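Local atomic coordinates of 3-HSA hydroxylase, oxygenase (Rhodococcus sp., PDB entry 2RFQ), a protein that catalyses the FMNH2-dependent ortho-hydroxylation of the phenolic secosteroid 3-HSA to the catechol 3,4-DHSA during bacterial cholesterol breakdown, as the oxygenase component of a two-component monooxygenase. Residues A[141-145]-A[190-195]; A[35-41]-A[145-149]. All blocks are in the same frame, centred on the assembly; numbering follows the deposited sequence. Where two conformers were deposited one is given.

Interaction 1 (A[141-145]-A[190-195]); sequences WSSGC and TGSNTV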
loop_
_atom_site.group_PDB
_atom_site.type_symbol
_atom_site.label_atom_id
_atom_site.label_comp_id
_atom_site.label_asym_id
_atom_site.label_seq_id
_atom_site.Cartn_x
_atom_site.Cartn_y
_atom_site.Cartn_z
ATOM N N TRP A 141 -22.362 17.755 -15.673
ATOM C CA TRP A 141 -21.074 18.038 -15.054
ATOM C C TRP A 141 -20.384 19.295 -15.608
ATOM O O TRP A 141 -19.145 19.322 -15.722
ATOM C CB TRP A 141 -20.123 16.810 -15.110
ATOM C CG TRP A 141 -20.732 15.490 -14.645
ATOM C CD1 TRP A 141 -21.596 14.703 -15.353
ATOM C CD2 TRP A 141 -20.492 14.798 -13.410
ATOM N NE1 TRP A 141 -21.927 13.575 -14.631
ATOM C CE2 TRP A 141 -21.263 13.615 -13.432
ATOM C CE3 TRP A 141 -19.691 15.060 -12.290
ATOM C CZ2 TRP A 141 -21.263 12.688 -12.371
ATOM C CZ3 TRP A 141 -19.683 14.145 -11.241
ATOM C CH2 TRP A 141 -20.474 12.969 -11.286
ATOM N N SER A 142 -21.160 20.341 -15.927
ATOM C CA SER A 142 -20.556 21.584 -16.435
ATOM C C SER A 142 -20.236 22.478 -15.242
ATOM O O SER A 142 -21.023 23.314 -14.837
ATOM C CB SER A 142 -21.477 22.292 -17.450
ATOM O OG SER A 142 -20.752 23.345 -18.092
ATOM N N SER A 143 -19.051 22.266 -14.679
ATOM C CA SER A 143 -18.628 23.003 -13.495
ATOM C C SER A 143 -18.659 24.499 -13.717
ATOM O O SER A 143 -18.116 25.011 -14.710
ATOM C CB SER A 143 -17.213 22.594 -13.075
ATOM O OG SER A 143 -17.183 21.206 -12.782
ATOM N N GLY A 144 -19.275 25.205 -12.763
ATOM C CA GLY A 144 -19.367 26.669 -12.832
ATOM C C GLY A 144 -20.199 27.212 -13.995
ATOM O O GLY A 144 -20.073 28.384 -14.340
ATOM N N CYS A 145 -21.087 26.390 -14.562
ATOM C CA CYS A 145 -21.840 26.823 -15.743
ATOM C C CYS A 145 -22.687 28.100 -15.516
ATOM O O CYS A 145 -22.898 28.865 -16.453
ATOM C CB CYS A 145 -22.685 25.679 -16.321
ATOM S SG CYS A 145 -23.853 24.949 -15.161
ATOM N N THR A 190 -19.294 23.348 -6.682
ATOM C CA THR A 190 -18.958 23.597 -8.079
ATOM C C THR A 190 -20.180 23.894 -8.954
ATOM O O THR A 190 -20.022 24.463 -10.033
ATOM C CB THR A 190 -18.116 22.448 -8.710
ATOM O OG1 THR A 190 -18.890 21.238 -8.716
ATOM C CG2 THR A 190 -16.819 22.256 -7.897
ATOM N N GLY A 191 -21.384 23.519 -8.495
ATOM C CA GLY A 191 -22.576 23.768 -9.306
ATOM C C GLY A 191 -22.403 23.176 -10.692
ATOM O O GLY A 191 -22.650 23.839 -11.709
ATOM N N SER A 192 -21.981 21.925 -10.728
ATOM C CA SER A 192 -21.698 21.236 -11.987
ATOM C C SER A 192 -22.979 20.713 -12.646
ATOM O O SER A 192 -23.193 19.500 -12.757
ATOM C CB SER A 192 -20.636 20.131 -11.770
ATOM O OG SER A 192 -19.433 20.744 -11.309
ATOM N N ASN A 193 -23.807 21.666 -13.085
ATOM C CA ASN A 193 -25.139 21.356 -13.590
ATOM C C ASN A 193 -25.141 20.973 -15.071
ATOM O O ASN A 193 -24.071 20.822 -15.674
ATOM C CB ASN A 193 -26.075 22.514 -13.242
ATOM C CG ASN A 193 -26.422 22.519 -11.780
ATOM O OD1 ASN A 193 -26.362 23.566 -11.096
ATOM N ND2 ASN A 193 -26.754 21.348 -11.270
ATOM N N THR A 194 -26.338 20.769 -15.632
ATOM C CA THR A 194 -26.487 20.112 -16.927
ATOM C C THR A 194 -26.972 21.104 -17.958
ATOM O O THR A 194 -27.964 21.802 -17.750
ATOM C CB THR A 194 -27.451 18.883 -16.815
ATOM O OG1 THR A 194 -26.888 17.931 -15.900
ATOM C CG2 THR A 194 -27.672 18.211 -18.167
ATOM N N VAL A 195 -26.253 21.143 -19.072
ATOM C CA VAL A 195 -26.493 22.102 -20.147
ATOM C C VAL A 195 -27.299 21.388 -21.221
ATOM O O VAL A 195 -26.822 20.427 -21.846
ATOM C CB VAL A 195 -25.173 22.646 -20.706
ATOM C CG1 VAL A 195 -25.422 23.468 -21.976
ATOM C CG2 VAL A 195 -24.443 23.490 -19.626
HETATM O O HOH W 1 -24.891 17.696 -14.099
#
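Backbone pairing gives way to turn-to-loop packing in this buried contact, where the end of strand 132-142 meets the loop 190-192 that leads into strand 193-198. The two run antiparallel, and Ser142 N donates to Asn193 O at 3.0 Å. Beyond that bond residues 142-145 form a type II turn, closed by Cys145 N to Ser142 O at 3.1 Å. Gly144, with the positive phi this turn wants, offers its N to Thr190 O at 2.9 Å, so the second segment is held on the turn as well as on the strand. Between these bonds the backbones nearly touch: the CA atoms of Ser143 and Ser192 lie 3.8 Å apart, and their hydroxyls share a hydrogen bond, OG to OG, of 2.7 Å. Both segments belong to the beta domain of the acyl-CoA dehydrogenase fold, and Trp141, Ser142 and Ser143 are inferred from relatives to bind FMN; the turn thus sets out part of a probable flavin site, with Ser142 OG bonded to Ser118 O and Ser143 OG weakly to Trp84. A water bridges the two segments, bound to Trp141 N (3.0 Å), Ser192 O (2.8 Å) and Thr194 OG1 (2.7 Å). Val195 CG2 packs 3.9 Å from Ser142 CB and 4.3 Å from Cys145 CB.

Interaction 2 (A[35-41]-A[145-149]); sequences RIPDDSM and CDHAS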
loop_
_atom_site.group_PDB
_atom_site.type_symbol
_atom_site.label_atom_id
_atom_site.label_comp_id
_atom_site.label_asym_id
_atom_site.label_seq_id
_atom_site.Cartn_x
_atom_site.Cartn_y
_atom_site.Cartn_z
ATOM N N ARG A 35 -22.824 26.308 -5.213
ATOM C CA ARG A 35 -22.481 27.223 -6.285
ATOM C C ARG A 35 -21.370 28.118 -5.776
ATOM O O ARG A 35 -21.343 28.491 -4.601
ATOM C CB ARG A 35 -23.732 28.058 -6.659
ATOM C CG ARG A 35 -23.745 28.613 -8.079
ATOM C CD ARG A 35 -25.072 29.349 -8.377
ATOM N NE ARG A 35 -25.316 30.350 -7.341
ATOM C CZ ARG A 35 -26.277 30.284 -6.420
ATOM N NH1 ARG A 35 -27.178 29.292 -6.438
ATOM N NH2 ARG A 35 -26.356 31.226 -5.478
ATOM N N ILE A 36 -20.431 28.466 -6.661
ATOM C CA ILE A 36 -19.432 29.447 -6.270
ATOM C C ILE A 36 -20.131 30.806 -6.136
ATOM O O ILE A 36 -20.893 31.194 -7.012
ATOM C CB ILE A 36 -18.306 29.559 -7.318
ATOM C CG1 ILE A 36 -17.743 28.169 -7.676
ATOM C CG2 ILE A 36 -17.207 30.533 -6.815
ATOM C CD1 ILE A 36 -17.212 27.340 -6.466
ATOM N N PRO A 37 -19.902 31.518 -5.030
ATOM C CA PRO A 37 -20.496 32.852 -4.884
ATOM C C PRO A 37 -20.103 33.804 -6.026
ATOM O O PRO A 37 -18.954 33.794 -6.531
ATOM C CB PRO A 37 -19.951 33.327 -3.541
ATOM C CG PRO A 37 -19.822 32.058 -2.756
ATOM C CD PRO A 37 -19.194 31.110 -3.801
ATOM N N ASP A 38 -21.072 34.606 -6.446
ATOM C CA ASP A 38 -20.846 35.598 -7.504
ATOM C C ASP A 38 -19.671 36.487 -7.118
ATOM O O ASP A 38 -18.832 36.814 -7.970
ATOM C CB ASP A 38 -22.071 36.486 -7.715
ATOM C CG ASP A 38 -23.302 35.718 -8.182
ATOM O OD1 ASP A 38 -23.183 34.575 -8.663
ATOM O OD2 ASP A 38 -24.403 36.321 -8.098
ATOM N N ASP A 39 -19.599 36.852 -5.833
ATOM C CA ASP A 39 -18.595 37.820 -5.417
ATOM C C ASP A 39 -17.200 37.200 -5.445
ATOM O O ASP A 39 -16.218 37.900 -5.723
ATOM C CB ASP A 39 -18.902 38.388 -4.029
ATOM C CG ASP A 39 -18.072 39.593 -3.736
ATOM O OD1 ASP A 39 -18.233 40.588 -4.464
ATOM O OD2 ASP A 39 -17.222 39.520 -2.827
ATOM N N SER A 40 -17.107 35.890 -5.213
ATOM C CA SER A 40 -15.816 35.194 -5.395
ATOM C C SER A 40 -15.378 35.199 -6.857
ATOM O O SER A 40 -14.212 35.455 -7.185
ATOM C CB SER A 40 -15.884 33.741 -4.862
ATOM O OG SER A 40 -16.003 33.716 -3.423
HETATM N N MSE A 41 -16.306 34.901 -7.749
HETATM C CA MSE A 41 -15.963 34.892 -9.185
HETATM C C MSE A 41 -15.550 36.307 -9.631
HETATM O O MSE A 41 -14.599 36.460 -10.414
HETATM C CB MSE A 41 -17.119 34.336 -10.028
HETATM C CG MSE A 41 -17.455 32.867 -9.745
HETATM SE SE MSE A 41 -15.949 31.674 -10.231
HETATM C CE MSE A 41 -16.153 31.685 -12.171
ATOM N N CYS A 145 -21.087 26.390 -14.562
ATOM C CA CYS A 145 -21.840 26.823 -15.743
ATOM C C CYS A 145 -22.687 28.100 -15.516
ATOM O O CYS A 145 -22.898 28.865 -16.453
ATOM C CB CYS A 145 -22.685 25.679 -16.321
ATOM S SG CYS A 145 -23.853 24.949 -15.161
ATOM N N ASP A 146 -23.153 28.339 -14.290
ATOM C CA ASP A 146 -23.938 29.556 -14.028
ATOM C C ASP A 146 -23.106 30.825 -14.229
ATOM O O ASP A 146 -23.646 31.913 -14.483
ATOM C CB ASP A 146 -24.521 29.542 -12.616
ATOM C CG ASP A 146 -25.555 30.637 -12.400
ATOM O OD1 ASP A 146 -26.468 30.795 -13.239
ATOM O OD2 ASP A 146 -25.442 31.342 -11.387
ATOM N N HIS A 147 -21.787 30.672 -14.130
ATOM C CA HIS A 147 -20.871 31.810 -14.181
ATOM C C HIS A 147 -20.337 32.080 -15.566
ATOM O O HIS A 147 -19.374 32.830 -15.716
ATOM C CB HIS A 147 -19.719 31.584 -13.205
ATOM C CG HIS A 147 -20.163 31.620 -11.781
ATOM N ND1 HIS A 147 -20.666 32.765 -11.200
ATOM C CD2 HIS A 147 -20.208 30.655 -10.829
ATOM C CE1 HIS A 147 -20.993 32.506 -9.942
ATOM N NE2 HIS A 147 -20.721 31.234 -9.694
ATOM N N ALA A 148 -20.960 31.469 -16.571
ATOM C CA ALA A 148 -20.489 31.597 -17.952
ATOM C C ALA A 148 -21.655 31.974 -18.839
ATOM O O ALA A 148 -22.808 31.725 -18.482
ATOM C CB ALA A 148 -19.873 30.255 -18.430
ATOM N N SER A 149 -21.358 32.558 -19.997
ATOM C CA SER A 149 -22.409 32.965 -20.941
ATOM C C SER A 149 -22.273 32.240 -22.280
ATOM O O SER A 149 -23.020 32.523 -23.227
ATOM C CB SER A 149 -22.450 34.492 -21.121
ATOM O OG SER A 149 -21.223 34.949 -21.607
HETATM O O HOH W 2 -24.442 33.957 -11.068
#
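His147 NE2 donates a hydrogen bond to the backbone carbonyl Ile36 O at 2.7 Å, fixing the loop between strands 132-142 and 150-159 to the lead-in of helix 38-47. Here, in an acyl-CoA dehydrogenase fold, a loop of the beta domain docks on the N-terminal helical domain through a side chain that hydrogen-bonds to a main-chain carbonyl just ahead of a helix. Pro37 stands at the N-cap position, its O accepting from Met41 N at 3.1 Å in the first turn of the helix, whereas Ile36 O, one residue earlier, faces the imidazole.

A second polar link is indirect: one water donates to both Asp38 OD1 and Asp146 OD2, at 2.8 Å each, and so bridges two carboxylates. Asp146 has its direct salt bridge through OD1 with Arg173, a residue of the pocket that holds a pyridinium propanesulfonate in this crystal. The charge of Arg35 is near Asp146 but beyond a salt bridge: Arg35 NE is 4.2 Å from Asp146 OD2 and no N-H points at that oxygen.

Packing centres on the imidazole, which fits between the lead-in and the first helical turn. Asp38 OD1 approaches the ring edge, 3.3 Å from His147 CE1. The end of the Ile36 side chain leads away from the loop, and the side chain packs on helices 27-33 and 80-96. Selenomethionine Met41 lies over one ring face in a CH-pi contact, its CG 3.4 Å from the His147 ring centroid and only 4° off the ring normal.

Overall arrangement
The end of strand 132-142 and the loop after it serve different neighbours: interactions 1 and 2 meet at Cys145, their centres 10 Å apart. Interaction 1 is the interior one, joining elements within the beta domain largely through backbone bonds and a pair of serine hydroxyls within the probable flavin site. Interaction 2 is only partly buried and joins the beta domain to the N-terminal helices; there one histidine does most of the work, amid carboxylates and water near the surface. Cys145 packs against the strand partner in interaction 1 but takes no part in interaction 2. Here, main-chain bonds dominate within the sheet and a single side chain dominates between the domains.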